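Side-chain contacts in probable transcriptional regulator (Pseudomonas aeruginosa PAO1, PDB 2GEN), which probably acts as a DNA-binding transcriptional regulator of the TetR family, recognising a regulatory DNA sequence through an N-terminal helix-turn-helix: residues A18-H23 and A102-H107; L13-A18 and R34-A39; I63-A68 and I92-A97; H46-K51 and H55-L60. One frame throughout, in Å; residues are numbered along the deposited sequence.

Contact 1 of 4, residues A18-H23 and A102-H107; sequences ACFSEH and ARFILH
The ring of Phe20 slides past that of Phe104 with very little overlap: the two planes lie within 12° of parallel, but their centroids are 5.6 Å apart. The touching is done by a few carbons of the rings. Phe20 CD2 comes to 3.6 Å from Phe104 CE1, and Phe20 CE2 follows at 4.0 Å from the same carbon. The two side chains reach this meeting by different turns. In Phe20, CG lies anti to the carbonyl carbon (chi1 -68°), whereas in Phe104 it lies anti to the backbone N (chi1 173°), and each ring is thereby carried into the gap between helix 9-23 and helix 99-114. Leu58 of helix 51-76 packs against both rings, and His55 of that helix meets Phe104 edge-to-face, so the pair sits where three helices come together. Here the first helix of the DNA-binding domain touches a helix that, in TetR regulators generally, belongs to the C-terminal regulatory domain. Both rings are buried and the touch is wholly apolar. With so little overlap it rests on dispersion and exclusion of water, with no directional bond between the two rings.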
# COMPACT_ATOMS: atom_id res chain seq x y z
N ALA A 18 -7.90 4.98 20.34
CA ALA A 18 -8.48 6.32 20.39
C ALA A 18 -7.41 7.37 20.69
O ALA A 18 -7.35 8.42 20.03
CB ALA A 18 -9.59 6.35 21.44
N CYS A 19 -6.53 7.06 21.65
CA CYS A 19 -5.41 7.96 22.01
C CYS A 19 -4.47 8.16 20.84
O CYS A 19 -4.15 9.29 20.48
CB CYS A 19 -4.63 7.42 23.22
SG CYS A 19 -5.53 7.40 24.78
N PHE A 20 -4.05 7.04 20.22
CA PHE A 20 -3.12 7.08 19.09
C PHE A 20 -3.66 7.91 17.93
O PHE A 20 -2.90 8.62 17.27
CB PHE A 20 -2.81 5.67 18.58
CG PHE A 20 -2.00 4.82 19.52
CD1 PHE A 20 -1.23 5.38 20.53
CD2 PHE A 20 -1.97 3.44 19.35
CE1 PHE A 20 -0.47 4.58 21.39
CE2 PHE A 20 -1.22 2.62 20.18
CZ PHE A 20 -0.45 3.20 21.22
N SER A 21 -4.96 7.79 17.67
CA SER A 21 -5.61 8.45 16.54
C SER A 21 -5.71 9.95 16.77
O SER A 21 -5.50 10.72 15.85
CB SER A 21 -7.01 7.86 16.31
OG SER A 21 -6.91 6.47 16.11
N GLU A 22 -6.01 10.32 18.01
CA GLU A 22 -6.19 11.72 18.41
C GLU A 22 -4.86 12.46 18.55
O GLU A 22 -4.71 13.59 18.05
CB GLU A 22 -6.97 11.76 19.72
CG GLU A 22 -7.32 13.16 20.23
CD GLU A 22 -8.48 13.14 21.24
OE1 GLU A 22 -9.03 12.04 21.51
OE2 GLU A 22 -8.84 14.23 21.74
N HIS A 23 -3.90 11.83 19.21
CA HIS A 23 -2.66 12.51 19.58
C HIS A 23 -1.44 12.06 18.78
O HIS A 23 -0.40 12.73 18.80
CB HIS A 23 -2.41 12.35 21.09
CG HIS A 23 -3.57 12.80 21.94
ND1 HIS A 23 -3.99 14.11 21.98
CD2 HIS A 23 -4.40 12.11 22.75
CE1 HIS A 23 -5.03 14.21 22.78
NE2 HIS A 23 -5.30 13.01 23.27
N ALA A 102 -7.86 0.76 10.85
CA ALA A 102 -7.24 0.49 9.52
C ALA A 102 -6.04 1.41 9.28
O ALA A 102 -4.97 0.97 8.84
CB ALA A 102 -8.28 0.65 8.39
N ARG A 103 -6.23 2.71 9.54
CA ARG A 103 -5.15 3.68 9.36
C ARG A 103 -3.94 3.26 10.19
O ARG A 103 -2.81 3.27 9.70
CB ARG A 103 -5.63 5.06 9.78
CG ARG A 103 -4.91 6.16 9.08
CD ARG A 103 -5.54 7.50 9.48
NE ARG A 103 -6.76 7.75 8.72
CZ ARG A 103 -7.99 7.67 9.20
NH1 ARG A 103 -8.20 7.35 10.47
NH2 ARG A 103 -9.03 7.91 8.40
N PHE A 104 -4.20 2.86 11.43
CA PHE A 104 -3.13 2.49 12.36
C PHE A 104 -2.36 1.30 11.79
O PHE A 104 -1.13 1.33 11.72
CB PHE A 104 -3.71 2.14 13.73
CG PHE A 104 -2.69 1.58 14.69
CD1 PHE A 104 -1.85 2.45 15.42
CD2 PHE A 104 -2.57 0.21 14.88
CE1 PHE A 104 -0.89 1.95 16.29
CE2 PHE A 104 -1.62 -0.32 15.77
CZ PHE A 104 -0.77 0.58 16.48
N ILE A 105 -3.08 0.27 11.34
CA ILE A 105 -2.45 -0.92 10.79
C ILE A 105 -1.58 -0.58 9.56
O ILE A 105 -0.49 -1.09 9.42
CB ILE A 105 -3.50 -2.01 10.39
CG1 ILE A 105 -4.09 -2.65 11.64
CG2 ILE A 105 -2.84 -3.11 9.51
CD1 ILE A 105 -5.26 -3.55 11.33
N LEU A 106 -2.10 0.28 8.68
CA LEU A 106 -1.42 0.64 7.44
C LEU A 106 -0.13 1.41 7.69
O LEU A 106 0.73 1.46 6.81
CB LEU A 106 -2.36 1.43 6.51
CG LEU A 106 -3.50 0.65 5.87
CD1 LEU A 106 -4.29 1.58 4.97
CD2 LEU A 106 -2.97 -0.56 5.10
N HIS A 107 0.01 2.00 8.88
CA HIS A 107 1.20 2.81 9.15
C HIS A 107 2.16 2.22 10.18
O HIS A 107 3.23 2.80 10.45
CB HIS A 107 0.79 4.24 9.50
CG HIS A 107 0.07 4.93 8.38
ND1 HIS A 107 -1.07 5.69 8.57
CD2 HIS A 107 0.33 4.97 7.04
CE1 HIS A 107 -1.47 6.18 7.41
NE2 HIS A 107 -0.64 5.76 6.47

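Contact 2 of 4, residues L13-A18 and R34-A39; sequences LQAALA and RDRSGA
Ser37 OG, on the residue that packs against Ala15, is held by two backbone groups, one on either side of it in sequence. It receives the N-H of Ala39, with Ala39 N to Ser37 OG at 3.2 Å and an N-H...O angle of 160°, which makes an ST turn, and it is also bonded to the carbonyl O of Ile33 one helical turn back. The chi1 of 76° sets OG between the backbone N and the carbonyl carbon, where it can serve both partners as helix 30-37 ends and Gly38 turns off with positive phi. With OG turned to these backbone partners, it is CB that faces the other helix: Ala15 CB and Ser37 CB stand 3.4 Å apart, closer than two such carbons normally sit, and the alpha carbons of Ala15 and Ser37 are separated by just 5.2 Å.

Next to this pair Arg36 runs along helix 9-23. Arg36 CD rests 3.5 Å from Ala18 CB and 3.7 Å from Ala15 O, then the chain bends at chi3 (-66°) and brings Arg36 NH1 to 3.6 Å from Ala18 CB. The guanidinium carries its charge onward to Glu22, salt-bridged through NH2, while Cys19 and His23 also flank the arginine. This is the packing of the first helix on the first helix of the predicted helix-turn-helix. Small side chains let the backbones come close, and the arginine lays its aliphatic part on alanine while its charged end is answered by Glu22, on helix 9-23 like that alanine, probably holding the guanidinium in place.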
# COMPACT_ATOMS: atom_id res chain seq x y z
N LEU A 13 -7.23 -2.04 24.43
CA LEU A 13 -6.77 -1.78 23.06
C LEU A 13 -7.58 -0.69 22.34
O LEU A 13 -7.01 0.12 21.61
CB LEU A 13 -6.72 -3.07 22.23
CG LEU A 13 -5.73 -4.10 22.76
CD1 LEU A 13 -5.77 -5.32 21.87
CD2 LEU A 13 -4.28 -3.51 22.79
N GLN A 14 -8.90 -0.66 22.54
CA GLN A 14 -9.69 0.36 21.87
C GLN A 14 -9.38 1.76 22.42
O GLN A 14 -9.34 2.72 21.67
CB GLN A 14 -11.20 0.04 21.87
CG GLN A 14 -11.61 -1.11 20.88
CD GLN A 14 -11.02 -0.98 19.44
OE1 GLN A 14 -10.03 -1.66 19.07
NE2 GLN A 14 -11.61 -0.09 18.64
N ALA A 15 -9.12 1.84 23.72
CA ALA A 15 -8.68 3.09 24.36
C ALA A 15 -7.36 3.56 23.78
O ALA A 15 -7.21 4.71 23.43
CB ALA A 15 -8.55 2.91 25.89
N ALA A 16 -6.39 2.63 23.70
CA ALA A 16 -5.11 2.95 23.10
C ALA A 16 -5.29 3.47 21.66
O ALA A 16 -4.76 4.52 21.28
CB ALA A 16 -4.19 1.75 23.16
N LEU A 17 -6.11 2.78 20.87
CA LEU A 17 -6.36 3.24 19.52
C LEU A 17 -6.92 4.68 19.49
O LEU A 17 -6.47 5.49 18.69
CB LEU A 17 -7.30 2.26 18.79
CG LEU A 17 -7.82 2.73 17.42
CD1 LEU A 17 -6.67 2.89 16.39
CD2 LEU A 17 -8.84 1.71 16.94
N ALA A 18 -7.90 4.98 20.34
CA ALA A 18 -8.48 6.32 20.39
C ALA A 18 -7.41 7.37 20.69
O ALA A 18 -7.35 8.42 20.03
CB ALA A 18 -9.59 6.35 21.44
N ARG A 34 -4.38 4.91 30.43
CA ARG A 34 -5.12 4.59 31.66
C ARG A 34 -6.31 5.53 31.87
O ARG A 34 -7.36 5.08 32.32
CB ARG A 34 -4.22 4.53 32.92
CG ARG A 34 -3.48 5.78 33.24
CD ARG A 34 -3.65 6.21 34.72
NE ARG A 34 -3.58 7.66 34.71
CZ ARG A 34 -2.59 8.40 35.21
NH1 ARG A 34 -1.58 7.84 35.87
NH2 ARG A 34 -2.65 9.72 35.08
N ASP A 35 -6.17 6.80 31.51
CA ASP A 35 -7.25 7.77 31.72
C ASP A 35 -8.43 7.55 30.76
O ASP A 35 -9.60 7.69 31.15
CB ASP A 35 -6.73 9.21 31.59
CG ASP A 35 -5.73 9.60 32.69
OD1 ASP A 35 -5.65 8.91 33.74
OD2 ASP A 35 -5.03 10.62 32.50
N ARG A 36 -8.12 7.20 29.52
CA ARG A 36 -9.18 6.85 28.57
C ARG A 36 -9.78 5.48 28.84
O ARG A 36 -10.98 5.30 28.65
CB ARG A 36 -8.70 6.93 27.12
CG ARG A 36 -9.86 7.00 26.14
CD ARG A 36 -9.38 7.35 24.77
NE ARG A 36 -8.84 8.71 24.69
CZ ARG A 36 -9.31 9.66 23.89
NH1 ARG A 36 -10.35 9.42 23.09
NH2 ARG A 36 -8.74 10.85 23.89
N SER A 37 -8.98 4.53 29.31
CA SER A 37 -9.46 3.17 29.51
C SER A 37 -10.07 2.87 30.88
O SER A 37 -10.77 1.87 31.02
CB SER A 37 -8.35 2.15 29.24
OG SER A 37 -7.43 2.11 30.31
N GLY A 38 -9.80 3.73 31.86
CA GLY A 38 -10.24 3.48 33.24
C GLY A 38 -9.50 2.34 33.93
O GLY A 38 -9.86 1.93 35.04
N ALA A 39 -8.47 1.79 33.28
CA ALA A 39 -7.61 0.79 33.90
C ALA A 39 -6.39 1.46 34.52
O ALA A 39 -5.88 2.46 34.00
CB ALA A 39 -7.18 -0.27 32.90

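Contact 3 of 4, residues I63-A68 and I92-A97; sequences IGQYAA and IDWVVA
Trp94 NE1 donates a hydrogen bond to Gln65 OE1 over 2.8 Å, the N-H...O angle being 162°. The donor lies in the plane of the amide and uses a lone pair of OE1, and from the tryptophan's side the oxygen sits at the edge of the indole, almost exactly in its plane. The amide and ring planes stand nearly perpendicular, 85° apart. Gln65 CB adds to the touch at 3.4 Å from Trp94 NE1. The glutamine has CG anti to the carbonyl carbon (chi1 -74°) and the rest of the chain extended; beyond CB it draws away from NE1, and the amide brings OE1 back toward it. In this way the one polar atom of a buried indole is satisfied.

Moving outward, Trp101 meets the Trp94 ring at a slant and also touches Gln65, while Ala102 and Ile105 pack on Trp94. Tyr66, the next residue after Gln65, bonds through OH to the backbone O of Leu87, giving helix 51-76 another polar tie to helix 80-97. The contact thus links the long helix 51-76 to helix 80-97, with helix 99-114 lying against both partners, near the centre of this all-helical chain.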
# COMPACT_ATOMS: atom_id res chain seq x y z
N ILE A 63 -4.99 -7.16 12.66
CA ILE A 63 -4.86 -8.21 11.63
C ILE A 63 -5.61 -9.48 12.04
O ILE A 63 -6.18 -10.17 11.17
CB ILE A 63 -3.39 -8.47 11.17
CG1 ILE A 63 -2.52 -9.00 12.33
CG2 ILE A 63 -2.80 -7.19 10.57
CD1 ILE A 63 -1.12 -9.52 11.87
N GLY A 64 -5.65 -9.79 13.33
CA GLY A 64 -6.37 -10.96 13.84
C GLY A 64 -7.87 -10.87 13.51
O GLY A 64 -8.53 -11.91 13.31
N GLN A 65 -8.41 -9.66 13.47
CA GLN A 65 -9.87 -9.53 13.22
C GLN A 65 -10.21 -9.85 11.78
O GLN A 65 -11.23 -10.55 11.50
CB GLN A 65 -10.43 -8.14 13.61
CG GLN A 65 -10.53 -7.99 15.11
CD GLN A 65 -11.54 -6.92 15.51
OE1 GLN A 65 -12.05 -6.16 14.68
NE2 GLN A 65 -11.80 -6.84 16.82
N TYR A 66 -9.37 -9.40 10.87
CA TYR A 66 -9.55 -9.80 9.48
C TYR A 66 -9.45 -11.32 9.31
O TYR A 66 -10.30 -11.93 8.68
CB TYR A 66 -8.61 -9.01 8.56
CG TYR A 66 -8.69 -9.41 7.10
CD1 TYR A 66 -9.80 -9.09 6.30
CD2 TYR A 66 -7.64 -10.13 6.51
CE1 TYR A 66 -9.88 -9.49 4.97
CE2 TYR A 66 -7.69 -10.50 5.15
CZ TYR A 66 -8.81 -10.18 4.36
OH TYR A 66 -8.87 -10.54 3.02
N ALA A 67 -8.45 -11.95 9.94
CA ALA A 67 -8.31 -13.41 9.78
C ALA A 67 -9.52 -14.16 10.32
O ALA A 67 -9.94 -15.16 9.73
CB ALA A 67 -7.02 -13.88 10.44
N ALA A 68 -10.12 -13.63 11.41
CA ALA A 68 -11.30 -14.24 12.05
C ALA A 68 -12.53 -14.15 11.14
O ALA A 68 -13.35 -15.11 11.08
CB ALA A 68 -11.59 -13.58 13.42
N ILE A 92 -12.93 -4.67 3.14
CA ILE A 92 -13.60 -3.38 2.92
C ILE A 92 -14.52 -3.12 4.12
O ILE A 92 -14.46 -2.07 4.73
CB ILE A 92 -14.36 -3.38 1.58
CG1 ILE A 92 -13.34 -3.37 0.41
CG2 ILE A 92 -15.35 -2.16 1.53
CD1 ILE A 92 -12.47 -2.15 0.37
N ASP A 93 -15.30 -4.13 4.49
CA ASP A 93 -16.27 -3.96 5.61
C ASP A 93 -15.55 -3.65 6.90
O ASP A 93 -16.00 -2.81 7.66
CB ASP A 93 -17.12 -5.20 5.76
CG ASP A 93 -18.07 -5.38 4.59
OD1 ASP A 93 -18.20 -4.43 3.75
OD2 ASP A 93 -18.72 -6.45 4.49
N TRP A 94 -14.44 -4.36 7.18
CA TRP A 94 -13.68 -4.15 8.39
C TRP A 94 -13.10 -2.70 8.42
O TRP A 94 -13.16 -2.01 9.47
CB TRP A 94 -12.58 -5.22 8.55
CG TRP A 94 -11.89 -5.08 9.90
CD1 TRP A 94 -12.27 -5.67 11.11
CD2 TRP A 94 -10.76 -4.29 10.18
NE1 TRP A 94 -11.40 -5.28 12.11
CE2 TRP A 94 -10.46 -4.44 11.57
CE3 TRP A 94 -9.93 -3.47 9.40
CZ2 TRP A 94 -9.37 -3.77 12.18
CZ3 TRP A 94 -8.83 -2.83 10.01
CH2 TRP A 94 -8.59 -2.99 11.38
N VAL A 95 -12.59 -2.24 7.28
CA VAL A 95 -12.04 -0.88 7.20
C VAL A 95 -13.16 0.15 7.43
O VAL A 95 -12.97 1.10 8.20
CB VAL A 95 -11.37 -0.64 5.86
CG1 VAL A 95 -11.11 0.87 5.62
CG2 VAL A 95 -10.09 -1.52 5.77
N VAL A 96 -14.30 -0.05 6.78
CA VAL A 96 -15.42 0.94 6.88
C VAL A 96 -15.89 1.05 8.36
O VAL A 96 -16.22 2.15 8.83
CB VAL A 96 -16.59 0.59 5.94
CG1 VAL A 96 -17.84 1.45 6.30
CG2 VAL A 96 -16.17 0.84 4.49
N ALA A 97 -15.92 -0.09 9.06
CA ALA A 97 -16.33 -0.22 10.47
C ALA A 97 -15.27 0.28 11.45
O ALA A 97 -15.59 0.67 12.59
CB ALA A 97 -16.65 -1.65 10.79

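Contact 4 of 4, residues H46-K51 and H55-L60; sequences HHFGNK and HGELYL
Phe48 and Glu57 meet at a slant, the ring plane and the carboxylate plane 35° apart. It is the aliphatic part of the glutamate that does most of the touching: Glu57 CG is 3.6 Å from Phe48 CD1, and Glu57 CB stands 4.0 Å from Phe48 CE1. Glu57 CD also comes to 4.0 Å from Phe48 CD1, yet the carboxylate oxygens are directed to other partners. A bend at chi2 (-77°) folds the glutamate so that its methylenes flank the ring, and OE2 is salt-bridged by both Arg120 and Arg53. Two positive partners probably keep this buried carboxylate ionised and fix its rotation. Phe48 itself has His47 CB over one face, toward the rim, and is packed by Lys9 and Leu13 of helix 9-23.

Further along, the two segments are joined through the backbone. His55 N donates to Lys51 O over 2.8 Å, the first-turn bond of helix 51-76, and His55 CB closes on Lys51 O at 3.3 Å. The lysine side chain leaves in another direction, its NZ bonded to the carbonyl oxygens of Thr28 and Val25, which ties the start of this helix to the loop after helix 9-23. Just ahead, Asn50 is the N-cap, its OD1 accepting from Arg53 N. Helix 41-47, the short link and the capped start of helix 51-76 together form the end of the predicted helix-turn-helix and its junction with the connecting helix, as is characteristic of TetR-family DNA-binding domains.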
# COMPACT_ATOMS: atom_id res chain seq x y z
N HIS A 46 -0.31 -5.58 33.70
CA HIS A 46 -0.69 -6.97 33.97
C HIS A 46 -1.26 -7.64 32.72
O HIS A 46 -0.83 -8.73 32.34
CB HIS A 46 -1.69 -7.08 35.13
CG HIS A 46 -1.98 -8.50 35.53
ND1 HIS A 46 -3.19 -9.11 35.28
CD2 HIS A 46 -1.20 -9.44 36.12
CE1 HIS A 46 -3.16 -10.35 35.72
NE2 HIS A 46 -1.96 -10.58 36.23
N HIS A 47 -2.21 -6.95 32.08
CA HIS A 47 -2.83 -7.44 30.85
C HIS A 47 -1.83 -7.48 29.70
O HIS A 47 -1.72 -8.50 29.01
CB HIS A 47 -4.03 -6.58 30.47
CG HIS A 47 -5.16 -6.66 31.45
ND1 HIS A 47 -5.76 -7.85 31.79
CD2 HIS A 47 -5.79 -5.70 32.15
CE1 HIS A 47 -6.72 -7.62 32.67
NE2 HIS A 47 -6.77 -6.32 32.90
N PHE A 48 -1.10 -6.38 29.52
CA PHE A 48 -0.16 -6.27 28.42
C PHE A 48 1.27 -5.91 28.84
O PHE A 48 2.14 -6.78 28.84
CB PHE A 48 -0.66 -5.27 27.37
CG PHE A 48 -1.96 -5.67 26.71
CD1 PHE A 48 -2.06 -6.85 25.98
CD2 PHE A 48 -3.09 -4.85 26.81
CE1 PHE A 48 -3.25 -7.22 25.35
CE2 PHE A 48 -4.29 -5.21 26.18
CZ PHE A 48 -4.37 -6.40 25.46
N GLY A 49 1.50 -4.64 29.16
CA GLY A 49 2.85 -4.08 29.30
C GLY A 49 2.82 -2.58 29.07
O GLY A 49 1.80 -1.93 29.31
N ASN A 50 3.93 -2.01 28.59
CA ASN A 50 4.01 -0.56 28.38
C ASN A 50 3.35 -0.13 27.08
O ASN A 50 2.72 -0.97 26.40
CB ASN A 50 5.47 -0.07 28.42
CG ASN A 50 6.37 -0.78 27.43
OD1 ASN A 50 5.96 -1.13 26.31
ND2 ASN A 50 7.61 -0.98 27.83
N LYS A 51 3.52 1.14 26.72
CA LYS A 51 2.93 1.70 25.49
C LYS A 51 3.34 0.93 24.23
O LYS A 51 2.49 0.61 23.40
CB LYS A 51 3.28 3.19 25.35
CG LYS A 51 2.64 3.83 24.13
CD LYS A 51 3.03 5.26 23.97
CE LYS A 51 4.25 5.44 23.10
NZ LYS A 51 4.52 6.89 22.97
N HIS A 55 0.94 -1.03 21.79
CA HIS A 55 1.02 -0.69 20.36
C HIS A 55 1.08 -1.94 19.45
O HIS A 55 0.29 -2.06 18.49
CB HIS A 55 2.23 0.22 20.14
CG HIS A 55 2.44 0.64 18.72
ND1 HIS A 55 3.14 -0.13 17.81
CD2 HIS A 55 2.09 1.77 18.07
CE1 HIS A 55 3.20 0.50 16.66
NE2 HIS A 55 2.57 1.65 16.78
N GLY A 56 1.98 -2.87 19.76
CA GLY A 56 2.08 -4.12 18.99
C GLY A 56 0.86 -5.03 19.16
O GLY A 56 0.43 -5.68 18.20
N GLU A 57 0.30 -5.09 20.36
CA GLU A 57 -0.90 -5.91 20.59
C GLU A 57 -2.09 -5.33 19.81
O GLU A 57 -2.91 -6.11 19.26
CB GLU A 57 -1.24 -6.04 22.08
CG GLU A 57 -0.16 -6.78 22.93
CD GLU A 57 -0.15 -8.30 22.76
OE1 GLU A 57 -0.92 -8.85 21.92
OE2 GLU A 57 0.64 -8.96 23.46
N LEU A 58 -2.17 -4.01 19.74
CA LEU A 58 -3.21 -3.35 18.93
C LEU A 58 -3.08 -3.75 17.45
O LEU A 58 -4.10 -4.05 16.75
CB LEU A 58 -3.15 -1.82 19.11
CG LEU A 58 -4.14 -0.96 18.28
CD1 LEU A 58 -5.60 -1.35 18.62
CD2 LEU A 58 -3.90 0.55 18.45
N TYR A 59 -1.84 -3.78 16.97
CA TYR A 59 -1.55 -4.19 15.60
C TYR A 59 -2.00 -5.63 15.38
O TYR A 59 -2.77 -5.94 14.43
CB TYR A 59 -0.06 -4.03 15.26
CG TYR A 59 0.21 -4.33 13.81
CD1 TYR A 59 0.09 -3.34 12.84
CD2 TYR A 59 0.54 -5.62 13.41
CE1 TYR A 59 0.31 -3.65 11.47
CE2 TYR A 59 0.76 -5.93 12.08
CZ TYR A 59 0.64 -4.97 11.12
OH TYR A 59 0.83 -5.35 9.81
N LEU A 60 -1.52 -6.53 16.23
CA LEU A 60 -1.82 -7.95 16.06
C LEU A 60 -3.31 -8.25 16.17
O LEU A 60 -3.84 -9.12 15.45
CB LEU A 60 -1.05 -8.80 17.07
CG LEU A 60 0.49 -8.77 16.97
CD1 LEU A 60 1.06 -9.59 18.13
CD2 LEU A 60 1.00 -9.33 15.64

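From the N terminus, helix 9-23 opens two contacts at once, and Ala18 belongs to both. Contact 2 closes first, a short loop reaching to residues 34-39. Contact 4 follows as a tight local closure from 46-51 to 55-60, and contact 3 then spans from 63-68 to 92-97. Contact 1 closes last, at 102-107; its long loop encloses contacts 3 and 4 and crosses contact 2. Contacts 2 and 4 belong to the three-helix head that probably binds DNA and to its junction with helix 51-76. That helix runs on into contact 3, beside the chain's centre, while contact 1 joins the head to helix 99-114, which also packs on Trp94 of contact 3.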